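Local atomic coordinates of mannose-6-phosphate isomerase (Helicobacter pylori, PDB entry 2QH5), a protein that probably makes GDP-mannose from mannose 1-phosphate and GTP, the chain described here being its N-terminal nucleotidyltransferase domain. Residues Ala93-Ala98 with Lys211-Ala216; Glu104-Val109 with Leu132-Phe137; Asn124-Ala129 with Ser188-Phe193. All blocks are in the same frame, centred on the assembly; numbering follows the deposited sequence.

Interaction 1: Ala93-Ala98 with Lys211-Ala216; sequences AIALSA and KGCERA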
ATOM      1  N   ALA A  93       4.701  -2.815   7.372  1.00 43.02           N
ATOM      2  CA  ALA A  93       3.949  -3.811   6.609  1.00 42.91           C
ATOM      3  C   ALA A  93       4.488  -3.909   5.191  1.00 48.62           C
ATOM      4  O   ALA A  93       4.580  -5.006   4.637  1.00 50.13           O
ATOM      5  CB  ALA A  93       2.484  -3.478   6.589  1.00 44.56           C
ATOM      6  N   ILE A  94       4.866  -2.759   4.626  1.00 48.49           N
ATOM      7  CA  ILE A  94       5.427  -2.701   3.281  1.00 44.26           C
ATOM      8  C   ILE A  94       6.844  -3.269   3.229  1.00 45.20           C
ATOM      9  O   ILE A  94       7.132  -4.109   2.374  1.00 44.68           O
ATOM     10  CB  ILE A  94       5.347  -1.284   2.670  1.00 47.29           C
ATOM     11  CG1 ILE A  94       3.881  -0.847   2.568  1.00 45.28           C
ATOM     12  CG2 ILE A  94       5.955  -1.261   1.279  1.00 45.55           C
ATOM     13  CD1 ILE A  94       3.690   0.639   2.359  1.00 49.27           C
ATOM     14  N   ALA A  95       7.711  -2.845   4.150  1.00 40.86           N
ATOM     15  CA  ALA A  95       9.076  -3.386   4.215  1.00 39.60           C
ATOM     16  C   ALA A  95       9.112  -4.898   4.391  1.00 41.97           C
ATOM     17  O   ALA A  95       9.945  -5.572   3.775  1.00 47.63           O
ATOM     18  CB  ALA A  95       9.871  -2.719   5.303  1.00 40.69           C
ATOM     19  N   LEU A  96       8.206  -5.426   5.212  1.00 41.89           N
ATOM     20  CA  LEU A  96       8.099  -6.873   5.427  1.00 39.71           C
ATOM     21  C   LEU A  96       7.694  -7.588   4.145  1.00 41.52           C
ATOM     22  O   LEU A  96       8.342  -8.561   3.746  1.00 52.00           O
ATOM     23  CB  LEU A  96       7.166  -7.205   6.611  1.00 40.20           C
ATOM     24  CG  LEU A  96       7.711  -6.844   8.020  1.00 47.90           C
ATOM     25  CD1 LEU A  96       6.645  -6.849   9.117  1.00 41.42           C
ATOM     26  CD2 LEU A  96       8.901  -7.711   8.443  1.00 45.81           C
ATOM     27  N   SER A  97       6.652  -7.082   3.488  1.00 42.40           N
ATOM     28  CA  SER A  97       6.182  -7.577   2.176  1.00 46.93           C
ATOM     29  C   SER A  97       7.252  -7.583   1.088  1.00 46.56           C
ATOM     30  O   SER A  97       7.319  -8.511   0.278  1.00 49.70           O
ATOM     31  CB  SER A  97       5.015  -6.728   1.682  1.00 49.78           C
ATOM     32  OG  SER A  97       4.031  -6.585   2.688  1.00 55.52           O
ATOM     33  N   ALA A  98       8.072  -6.535   1.067  1.00 40.77           N
ATOM     34  CA  ALA A  98       9.195  -6.435   0.144  1.00 40.68           C
ATOM     35  C   ALA A  98      10.278  -7.471   0.460  1.00 42.81           C
ATOM     36  O   ALA A  98      10.879  -8.036  -0.450  1.00 50.59           O
ATOM     37  CB  ALA A  98       9.772  -5.033   0.177  1.00 45.50           C
ATOM     38  N   LYS A 211      16.287  -2.105   9.462  1.00 62.98           N
ATOM     39  CA  LYS A 211      17.006  -2.966  10.405  1.00 63.23           C
ATOM     40  C   LYS A 211      16.037  -3.782  11.253  1.00 61.34           C
ATOM     41  O   LYS A 211      16.142  -5.007  11.319  1.00 59.03           O
ATOM     42  CB  LYS A 211      17.890  -2.109  11.320  1.00 66.92           C
ATOM     43  CG  LYS A 211      19.093  -2.820  11.913  1.00 74.22           C
ATOM     44  CD  LYS A 211      20.194  -3.016  10.870  1.00 86.53           C
ATOM     45  CE  LYS A 211      21.262  -3.983  11.369  1.00 89.73           C
ATOM     46  NZ  LYS A 211      22.111  -4.479  10.256  1.00 91.10           N
ATOM     47  N   GLY A 212      15.090  -3.088  11.883  1.00 58.89           N
ATOM     48  CA  GLY A 212      14.067  -3.716  12.717  1.00 57.61           C
ATOM     49  C   GLY A 212      13.190  -4.710  11.979  1.00 59.46           C
ATOM     50  O   GLY A 212      12.822  -5.752  12.532  1.00 60.87           O
ATOM     51  N   CYS A 213      12.850  -4.392  10.733  1.00 53.83           N
ATOM     52  CA  CYS A 213      12.094  -5.316   9.890  1.00 54.36           C
ATOM     53  C   CYS A 213      12.925  -6.531   9.476  1.00 53.52           C
ATOM     54  O   CYS A 213      12.394  -7.629   9.378  1.00 59.93           O
ATOM     55  CB  CYS A 213      11.546  -4.603   8.653  1.00 50.43           C
ATOM     56  SG  CYS A 213      10.033  -3.708   8.957  1.00 48.71           S
ATOM     57  N   GLU A 214      14.220  -6.323   9.242  1.00 54.80           N
ATOM     58  CA  GLU A 214      15.140  -7.398   8.857  1.00 63.92           C
ATOM     59  C   GLU A 214      15.284  -8.475   9.934  1.00 65.46           C
ATOM     60  O   GLU A 214      15.340  -9.664   9.618  1.00 67.03           O
ATOM     61  CB  GLU A 214      16.523  -6.837   8.495  1.00 62.64           C
ATOM     62  CG  GLU A 214      16.648  -6.296   7.063  1.00 66.57           C
ATOM     63  CD  GLU A 214      17.951  -5.527   6.821  1.00 71.10           C
ATOM     64  OE1 GLU A 214      18.503  -4.942   7.786  1.00 74.13           O
ATOM     65  OE2 GLU A 214      18.422  -5.509   5.659  1.00 71.59           O
ATOM     66  N   ARG A 215      15.344  -8.058  11.197  1.00 67.21           N
ATOM     67  CA  ARG A 215      15.423  -9.010  12.307  1.00 73.86           C
ATOM     68  C   ARG A 215      14.062  -9.604  12.670  1.00 69.48           C
ATOM     69  O   ARG A 215      13.990 -10.730  13.148  1.00 73.54           O
ATOM     70  CB  ARG A 215      16.091  -8.394  13.545  1.00 74.63           C
ATOM     71  CG  ARG A 215      15.519  -7.053  13.980  1.00 86.40           C
ATOM     72  CD  ARG A 215      15.877  -6.715  15.425  1.00 88.68           C
ATOM     73  NE  ARG A 215      14.916  -7.297  16.361  1.00108.62           N
ATOM     74  CZ  ARG A 215      15.136  -8.389  17.093  1.00114.39           C
ATOM     75  NH1 ARG A 215      16.298  -9.030  17.015  1.00115.64           N
ATOM     76  NH2 ARG A 215      14.188  -8.837  17.909  1.00114.85           N
ATOM     77  N   ALA A 216      12.989  -8.846  12.454  1.00 67.72           N
ATOM     78  CA  ALA A 216      11.641  -9.353  12.689  1.00 62.40           C
ATOM     79  C   ALA A 216      11.342 -10.464  11.685  1.00 61.24           C
ATOM     80  O   ALA A 216      10.839 -11.522  12.049  1.00 64.15           O
ATOM     81  CB  ALA A 216      10.619  -8.240  12.582  1.00 59.27           C
TER

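Interaction 2: Glu104-Val109 with Leu132-Phe137; sequences EDLLIV and LAQKGF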
ATOM      1  N   GLU A 104      13.831  -8.117  -7.628  1.00 72.95           N
ATOM      2  CA  GLU A 104      13.530  -7.680  -8.985  1.00 76.57           C
ATOM      3  C   GLU A 104      12.055  -7.514  -9.306  1.00 74.38           C
ATOM      4  O   GLU A 104      11.707  -6.869 -10.297  1.00 76.13           O
ATOM      5  CB  GLU A 104      14.163  -8.627 -10.015  1.00 82.59           C
ATOM      6  CG  GLU A 104      13.757 -10.096  -9.889  1.00 91.87           C
ATOM      7  CD  GLU A 104      14.805 -10.937  -9.175  1.00100.42           C
ATOM      8  OE1 GLU A 104      15.952 -10.457  -9.010  1.00102.12           O
ATOM      9  OE2 GLU A 104      14.484 -12.082  -8.787  1.00102.41           O
ATOM     10  N   ASP A 105      11.175  -8.095  -8.500  1.00 72.08           N
ATOM     11  CA  ASP A 105       9.763  -8.056  -8.866  1.00 65.87           C
ATOM     12  C   ASP A 105       9.066  -6.778  -8.403  1.00 58.63           C
ATOM     13  O   ASP A 105       9.565  -6.079  -7.528  1.00 56.53           O
ATOM     14  CB  ASP A 105       9.018  -9.375  -8.542  1.00 71.65           C
ATOM     15  CG  ASP A 105       8.726  -9.574  -7.067  1.00 73.94           C
ATOM     16  OD1 ASP A 105       9.142 -10.621  -6.522  1.00 76.89           O
ATOM     17  OD2 ASP A 105       8.039  -8.728  -6.463  1.00 81.24           O
ATOM     18  N   LEU A 106       7.945  -6.459  -9.035  1.00 54.05           N
ATOM     19  CA  LEU A 106       7.299  -5.163  -8.861  1.00 53.39           C
ATOM     20  C   LEU A 106       6.115  -5.281  -7.936  1.00 52.76           C
ATOM     21  O   LEU A 106       5.343  -6.235  -8.014  1.00 56.66           O
ATOM     22  CB  LEU A 106       6.841  -4.584 -10.209  1.00 56.47           C
ATOM     23  CG  LEU A 106       7.911  -4.298 -11.273  1.00 63.35           C
ATOM     24  CD1 LEU A 106       7.286  -4.224 -12.660  1.00 68.34           C
ATOM     25  CD2 LEU A 106       8.717  -3.033 -10.963  1.00 61.11           C
ATOM     26  N   LEU A 107       5.973  -4.284  -7.074  1.00 51.16           N
ATOM     27  CA  LEU A 107       4.999  -4.305  -6.011  1.00 46.38           C
ATOM     28  C   LEU A 107       3.957  -3.246  -6.261  1.00 48.60           C
ATOM     29  O   LEU A 107       4.285  -2.079  -6.431  1.00 52.75           O
ATOM     30  CB  LEU A 107       5.688  -4.022  -4.675  1.00 42.83           C
ATOM     31  CG  LEU A 107       6.117  -5.126  -3.709  1.00 38.89           C
ATOM     32  CD1 LEU A 107       6.726  -6.316  -4.390  1.00 38.82           C
ATOM     33  CD2 LEU A 107       7.094  -4.523  -2.703  1.00 43.25           C
ATOM     34  N   ILE A 108       2.699  -3.664  -6.286  1.00 49.91           N
ATOM     35  CA  ILE A 108       1.579  -2.749  -6.359  1.00 46.44           C
ATOM     36  C   ILE A 108       0.917  -2.779  -4.986  1.00 48.76           C
ATOM     37  O   ILE A 108       0.261  -3.760  -4.640  1.00 43.86           O
ATOM     38  CB  ILE A 108       0.579  -3.172  -7.458  1.00 44.09           C
ATOM     39  CG1 ILE A 108       1.269  -3.242  -8.820  1.00 49.84           C
ATOM     40  CG2 ILE A 108      -0.613  -2.211  -7.529  1.00 47.89           C
ATOM     41  CD1 ILE A 108       0.413  -3.872  -9.901  1.00 48.44           C
ATOM     42  N   VAL A 109       1.107  -1.705  -4.216  1.00 45.86           N
ATOM     43  CA  VAL A 109       0.674  -1.614  -2.817  1.00 45.82           C
ATOM     44  C   VAL A 109      -0.651  -0.864  -2.717  1.00 53.45           C
ATOM     45  O   VAL A 109      -0.725   0.317  -3.030  1.00 58.69           O
ATOM     46  CB  VAL A 109       1.748  -0.909  -1.947  1.00 47.35           C
ATOM     47  CG1 VAL A 109       1.253  -0.693  -0.533  1.00 43.25           C
ATOM     48  CG2 VAL A 109       3.040  -1.713  -1.937  1.00 40.08           C
ATOM     49  N   LEU A 132       7.007   3.664 -14.837  1.00 55.81           N
ATOM     50  CA  LEU A 132       7.870   4.499 -13.979  1.00 55.32           C
ATOM     51  C   LEU A 132       8.671   3.688 -12.963  1.00 58.67           C
ATOM     52  O   LEU A 132       9.829   4.003 -12.687  1.00 61.66           O
ATOM     53  CB  LEU A 132       7.052   5.552 -13.232  1.00 53.28           C
ATOM     54  CG  LEU A 132       6.377   6.649 -14.049  1.00 52.98           C
ATOM     55  CD1 LEU A 132       5.354   7.408 -13.216  1.00 52.27           C
ATOM     56  CD2 LEU A 132       7.421   7.587 -14.629  1.00 50.67           C
ATOM     57  N   ALA A 133       8.046   2.644 -12.416  1.00 61.11           N
ATOM     58  CA  ALA A 133       8.687   1.769 -11.437  1.00 54.76           C
ATOM     59  C   ALA A 133       9.867   1.005 -12.032  1.00 55.44           C
ATOM     60  O   ALA A 133      10.863   0.760 -11.347  1.00 57.22           O
ATOM     61  CB  ALA A 133       7.668   0.808 -10.836  1.00 51.62           C
ATOM     62  N   GLN A 134       9.764   0.636 -13.307  1.00 57.31           N
ATOM     63  CA  GLN A 134      10.866  -0.054 -13.985  1.00 57.04           C
ATOM     64  C   GLN A 134      12.045   0.873 -14.244  1.00 57.96           C
ATOM     65  O   GLN A 134      13.168   0.409 -14.477  1.00 55.72           O
ATOM     66  CB  GLN A 134      10.406  -0.668 -15.302  1.00 54.70           C
ATOM     67  CG  GLN A 134       9.377  -1.750 -15.152  1.00 60.57           C
ATOM     68  CD  GLN A 134       9.117  -2.466 -16.454  1.00 67.17           C
ATOM     69  OE1 GLN A 134       8.119  -2.199 -17.133  1.00 66.41           O
ATOM     70  NE2 GLN A 134      10.027  -3.369 -16.828  1.00 63.52           N
ATOM     71  N   LYS A 135      11.781   2.180 -14.202  1.00 62.20           N
ATOM     72  CA  LYS A 135      12.821   3.196 -14.393  1.00 66.54           C
ATOM     73  C   LYS A 135      13.594   3.457 -13.104  1.00 66.78           C
ATOM     74  O   LYS A 135      14.645   4.109 -13.118  1.00 68.10           O
ATOM     75  CB  LYS A 135      12.228   4.496 -14.949  1.00 65.16           C
ATOM     76  CG  LYS A 135      11.372   4.279 -16.184  1.00 68.05           C
ATOM     77  CD  LYS A 135      11.626   5.330 -17.241  1.00 72.67           C
ATOM     78  CE  LYS A 135      11.198   4.826 -18.606  1.00 72.87           C
ATOM     79  NZ  LYS A 135      11.965   5.483 -19.691  1.00 74.58           N
ATOM     80  N   GLY A 136      13.074   2.942 -11.993  1.00 65.25           N
ATOM     81  CA  GLY A 136      13.774   3.008 -10.715  1.00 64.38           C
ATOM     82  C   GLY A 136      13.153   3.986  -9.742  1.00 58.74           C
ATOM     83  O   GLY A 136      13.803   4.396  -8.780  1.00 64.24           O
ATOM     84  N   PHE A 137      11.892   4.344  -9.989  1.00 56.91           N
ATOM     85  CA  PHE A 137      11.149   5.294  -9.160  1.00 51.49           C
ATOM     86  C   PHE A 137      10.202   4.636  -8.134  1.00 55.76           C
ATOM     87  O   PHE A 137       9.795   3.469  -8.289  1.00 56.33           O
ATOM     88  CB  PHE A 137      10.321   6.229 -10.044  1.00 54.47           C
ATOM     89  CG  PHE A 137      11.138   7.154 -10.910  1.00 58.09           C
ATOM     90  CD1 PHE A 137      11.234   6.936 -12.285  1.00 58.89           C
ATOM     91  CD2 PHE A 137      11.781   8.260 -10.359  1.00 57.70           C
ATOM     92  CE1 PHE A 137      11.975   7.794 -13.102  1.00 56.72           C
ATOM     93  CE2 PHE A 137      12.520   9.119 -11.160  1.00 61.52           C
ATOM     94  CZ  PHE A 137      12.617   8.887 -12.537  1.00 61.37           C
TER

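Interaction 3: Asn124-Ala129 with Ser188-Phe193; sequences NAIKKA and SGMFVF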
ATOM      1  N   ASN A 124      -5.372   2.147 -16.361  1.00 80.11           N
ATOM      2  CA  ASN A 124      -4.456   3.015 -17.115  1.00 79.82           C
ATOM      3  C   ASN A 124      -3.355   3.581 -16.224  1.00 76.95           C
ATOM      4  O   ASN A 124      -2.165   3.487 -16.558  1.00 76.18           O
ATOM      5  CB  ASN A 124      -5.219   4.177 -17.774  1.00 82.32           C
ATOM      6  CG  ASN A 124      -6.161   3.722 -18.887  1.00 81.71           C
ATOM      7  OD1 ASN A 124      -5.882   2.766 -19.614  1.00 84.47           O
ATOM      8  ND2 ASN A 124      -7.284   4.422 -19.025  1.00 74.55           N
ATOM      9  N   ALA A 125      -3.773   4.166 -15.098  1.00 71.05           N
ATOM     10  CA  ALA A 125      -2.871   4.691 -14.066  1.00 68.33           C
ATOM     11  C   ALA A 125      -1.899   3.634 -13.536  1.00 67.32           C
ATOM     12  O   ALA A 125      -0.732   3.936 -13.270  1.00 65.48           O
ATOM     13  CB  ALA A 125      -3.668   5.304 -12.923  1.00 62.97           C
ATOM     14  N   ILE A 126      -2.382   2.400 -13.402  1.00 67.88           N
ATOM     15  CA  ILE A 126      -1.546   1.283 -12.956  1.00 68.42           C
ATOM     16  C   ILE A 126      -0.449   0.973 -13.972  1.00 68.92           C
ATOM     17  O   ILE A 126       0.722   0.895 -13.599  1.00 73.67           O
ATOM     18  CB  ILE A 126      -2.380  -0.002 -12.608  1.00 67.19           C
ATOM     19  CG1 ILE A 126      -3.214   0.206 -11.331  1.00 60.62           C
ATOM     20  CG2 ILE A 126      -1.479  -1.239 -12.477  1.00 61.43           C
ATOM     21  CD1 ILE A 126      -2.414   0.404 -10.038  1.00 61.47           C
ATOM     22  N   LYS A 127      -0.816   0.827 -15.245  1.00 71.73           N
ATOM     23  CA  LYS A 127       0.172   0.525 -16.296  1.00 71.43           C
ATOM     24  C   LYS A 127       1.211   1.631 -16.481  1.00 65.71           C
ATOM     25  O   LYS A 127       2.367   1.351 -16.815  1.00 57.99           O
ATOM     26  CB  LYS A 127      -0.497   0.150 -17.624  1.00 74.12           C
ATOM     27  CG  LYS A 127      -0.883  -1.337 -17.688  1.00 88.31           C
ATOM     28  CD  LYS A 127      -0.589  -1.986 -19.049  1.00 93.46           C
ATOM     29  CE  LYS A 127      -1.852  -2.158 -19.897  1.00100.20           C
ATOM     30  NZ  LYS A 127      -2.377  -0.879 -20.470  1.00100.81           N
ATOM     31  N   LYS A 128       0.787   2.874 -16.242  1.00 63.36           N
ATOM     32  CA  LYS A 128       1.690   4.024 -16.186  1.00 65.81           C
ATOM     33  C   LYS A 128       2.665   3.882 -15.016  1.00 66.86           C
ATOM     34  O   LYS A 128       3.885   3.905 -15.210  1.00 72.13           O
ATOM     35  CB  LYS A 128       0.905   5.336 -16.044  1.00 66.25           C
ATOM     36  CG  LYS A 128       0.245   5.854 -17.319  1.00 63.58           C
ATOM     37  CD  LYS A 128      -0.421   7.205 -17.053  1.00 67.88           C
ATOM     38  CE  LYS A 128      -0.926   7.869 -18.327  1.00 70.29           C
ATOM     39  NZ  LYS A 128      -2.275   7.376 -18.729  1.00 78.52           N
ATOM     40  N   ALA A 129       2.118   3.715 -13.808  1.00 63.21           N
ATOM     41  CA  ALA A 129       2.913   3.559 -12.583  1.00 52.07           C
ATOM     42  C   ALA A 129       3.937   2.438 -12.680  1.00 51.49           C
ATOM     43  O   ALA A 129       5.060   2.582 -12.195  1.00 52.82           O
ATOM     44  CB  ALA A 129       2.017   3.332 -11.412  1.00 50.46           C
ATOM     45  N   SER A 188      -3.081   9.140  -2.393  1.00 63.90           N
ATOM     46  CA  SER A 188      -4.073   8.077  -2.396  1.00 62.65           C
ATOM     47  C   SER A 188      -3.747   7.020  -1.355  1.00 64.38           C
ATOM     48  O   SER A 188      -4.633   6.310  -0.886  1.00 72.00           O
ATOM     49  CB  SER A 188      -4.155   7.423  -3.770  1.00 62.55           C
ATOM     50  OG  SER A 188      -3.025   6.605  -4.000  1.00 59.89           O
ATOM     51  N   GLY A 189      -2.474   6.919  -0.994  1.00 62.89           N
ATOM     52  CA  GLY A 189      -2.022   5.873  -0.088  1.00 57.37           C
ATOM     53  C   GLY A 189      -1.619   4.619  -0.837  1.00 53.95           C
ATOM     54  O   GLY A 189      -1.047   3.717  -0.244  1.00 57.83           O
ATOM     55  N   MET A 190      -1.928   4.563  -2.136  1.00 52.14           N
ATOM     56  CA  MET A 190      -1.453   3.494  -3.031  1.00 51.97           C
ATOM     57  C   MET A 190      -0.022   3.776  -3.480  1.00 53.12           C
ATOM     58  O   MET A 190       0.406   4.929  -3.465  1.00 61.08           O
ATOM     59  CB  MET A 190      -2.326   3.396  -4.277  1.00 50.88           C
ATOM     60  CG  MET A 190      -3.817   3.290  -4.034  1.00 54.99           C
ATOM     61  SD  MET A 190      -4.688   3.102  -5.597  1.00 56.84           S
ATOM     62  CE  MET A 190      -3.540   2.049  -6.501  1.00 42.28           C
ATOM     63  N   PHE A 191       0.705   2.737  -3.903  1.00 49.69           N
ATOM     64  CA  PHE A 191       2.119   2.866  -4.262  1.00 47.38           C
ATOM     65  C   PHE A 191       2.541   1.777  -5.217  1.00 49.35           C
ATOM     66  O   PHE A 191       2.054   0.661  -5.120  1.00 53.11           O
ATOM     67  CB  PHE A 191       3.031   2.760  -3.035  1.00 45.60           C
ATOM     68  CG  PHE A 191       2.856   3.863  -2.045  1.00 47.31           C
ATOM     69  CD1 PHE A 191       2.241   3.616  -0.825  1.00 48.99           C
ATOM     70  CD2 PHE A 191       3.291   5.151  -2.330  1.00 50.15           C
ATOM     71  CE1 PHE A 191       2.055   4.634   0.089  1.00 44.53           C
ATOM     72  CE2 PHE A 191       3.109   6.178  -1.419  1.00 48.96           C
ATOM     73  CZ  PHE A 191       2.493   5.920  -0.206  1.00 52.61           C
ATOM     74  N   VAL A 192       3.455   2.101  -6.133  1.00 48.76           N
ATOM     75  CA  VAL A 192       4.114   1.102  -6.976  1.00 42.33           C
ATOM     76  C   VAL A 192       5.612   1.364  -6.954  1.00 39.34           C
ATOM     77  O   VAL A 192       6.043   2.515  -6.961  1.00 41.99           O
ATOM     78  CB  VAL A 192       3.594   1.095  -8.447  1.00 39.98           C
ATOM     79  CG1 VAL A 192       4.253  -0.027  -9.248  1.00 38.55           C
ATOM     80  CG2 VAL A 192       2.072   0.937  -8.499  1.00 41.55           C
ATOM     81  N   PHE A 193       6.394   0.293  -6.882  1.00 34.19           N
ATOM     82  CA  PHE A 193       7.856   0.342  -6.888  1.00 37.03           C
ATOM     83  C   PHE A 193       8.388  -1.074  -6.985  1.00 44.74           C
ATOM     84  O   PHE A 193       7.680  -2.026  -6.658  1.00 52.49           O
ATOM     85  CB  PHE A 193       8.455   1.021  -5.635  1.00 41.56           C
ATOM     86  CG  PHE A 193       7.600   0.919  -4.382  1.00 46.06           C
ATOM     87  CD1 PHE A 193       7.318  -0.313  -3.789  1.00 41.58           C
ATOM     88  CD2 PHE A 193       7.102   2.076  -3.782  1.00 49.42           C
ATOM     89  CE1 PHE A 193       6.539  -0.387  -2.645  1.00 49.10           C
ATOM     90  CE2 PHE A 193       6.326   2.014  -2.626  1.00 45.67           C
ATOM     91  CZ  PHE A 193       6.032   0.786  -2.062  1.00 46.46           C
TER

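Interaction 1: Ala93-Ala98 with Lys211-Ala216
L96 and C213 mark the place where the two segments come nearest, their CA atoms 6.2 Å apart. The segment 93-98 lies within helix 90-99, and 211-216 closes helix 207-216. A95, C213 and A216 all start their side chains toward the partner helix, while L96 leaves its own helix to one side and curves in with its outer carbons.

C213 is the centre of the contact. Its SG lies beside the backbone N and anti to the carbonyl carbon (chi1 -82°), which lays the sulphur against the facing helix. C213 SG meets A95 CB at 3.8 Å and L96 CG at 4.0 Å, so one methyl and one branch point receive the thiol. L96 adds a second touch from its other end, where L96 CD2 comes to 3.6 Å from C213 O and also reaches C213 CB. The leucine thus lies along the cysteine from sulphur to carbonyl.

On helix 90-99 itself, S97 turns its hydroxyl back into the previous turn. S97 OG donates to A93 O at 2.6 Å, and S97 N approaches the same oxygen from the opposite face of its plane, so two donors hold one buried carbonyl. A93 and S97 pack on strands 5-10 and 53-59, which puts this hydroxyl on the sheet side of the helix; A95 also rests on L202 of helix 195-205.

The contact illustrates how two helices of a nucleotidyltransferase domain are packed side by side, with L233 of strand 230-233 touching both L96 and A216. No hydrogen bond or ion pair crosses it, so its cohesion rests on dispersion between aliphatic carbons and a polarisable thiol.

Interaction 2: Glu104-Val109 with Leu132-Phe137
L106 meets helix 119-134 with the fork of its side chain, one methyl to each of two successive residues. L106 CD2 lies 4.0 Å from A133 CB, and L106 CD1 is 4.1 Å from Q134 CG. With CG beside the backbone N and anti to the carbonyl carbon (chi1 -61°), both branches are carried out to the helix.

The two partners receive the leucine differently. A133 points its CB toward the strand, methyl to methyl, and is buried, also touching V192 of strand 184-194. Q134 runs past at about a right angle to L106, offering the side of its aliphatic stem while the extended chain beyond CG carries the amide on at the exposed margin.

G136 has positive phi (108°) and completes a Schellman motif, its N bonding to A133 O at 3.2 Å, with a weak bond from F137 N to L132 O.

L106 opens strand 106-111, and A133 and Q134 lie in the last turn of the helix that follows, which leads on to strand 138-144. Both strands run antiparallel to 184-194, which lies between them, so they are parallel to each other: a beta-alpha-beta crossover that skips one strand, within a GT-A nucleotidyltransferase domain.

Interaction 3: Asn124-Ala129 with Ser188-Phe193
A129 and V192 carry the closer of two apolar contacts between helix 119-134 and strand 184-194, at the place where their CA atoms are 6.2 Å apart. A129 CB lies 3.8 Å from V192 CG2 and almost as near to V192 CB, so the alanine methyl sits over the branch point of the valine. V192 CG1, anti to the backbone N (chi1 -176°), lies 4.0 Å from A129 O.

The second apolar contact is longer and is made by chain ends. I126 starts to one side of the strand but swings its CD1 in to meet M190 CE at 4.1 Å, the two side chains crossing at about a right angle. M190 is bent at its thioether (chi3 37°), which brings the terminal methyl round toward the helix. I126 also touches I108 of strand 106-111, the neighbour of 184-194 in the sheet.

No hydrogen bond crosses the contact; the side-chain bond is within the strand segment. S188 OG accepts from M190 N at 3.0 Å with an N-H...O angle of 152°, forming an ST turn where the chain rounds a corner at G189, whose N bonds to N187 OD1. F191 and F193 point to the other face of the sheet, against helix 246-251, and the ring of F193 stacks with that of F198.

Strand alternation therefore sorts the residues: M190 and V192 serve the helix, the phenylalanines the far side. With no polar bond between the segments, shape and burial of aliphatic groups hold helix to sheet, while the serine bond probably helps to hold the corner at G189.

All three contacts are buried and apolar, Q134 being the one exposed residue among those that touch. Interactions 2 and 3 share helix 119-134 and press it onto neighbouring strands: V109 N probably bonds to F191 O, and L107 N to F193 O. Interaction 3 takes the middle of that helix and interaction 2 its end, 9 Å away between centres. Interaction 1 lies beyond the sheet's other face and joins helix to helix, with a thiol among its aliphatic carbons, where interactions 2 and 3 meet through aliphatic carbons alone. Helix 90-99 nevertheless reaches the same strands, I94 touching V109 and F193, and A98 touching L107, so the sheet is held between helices on its two faces.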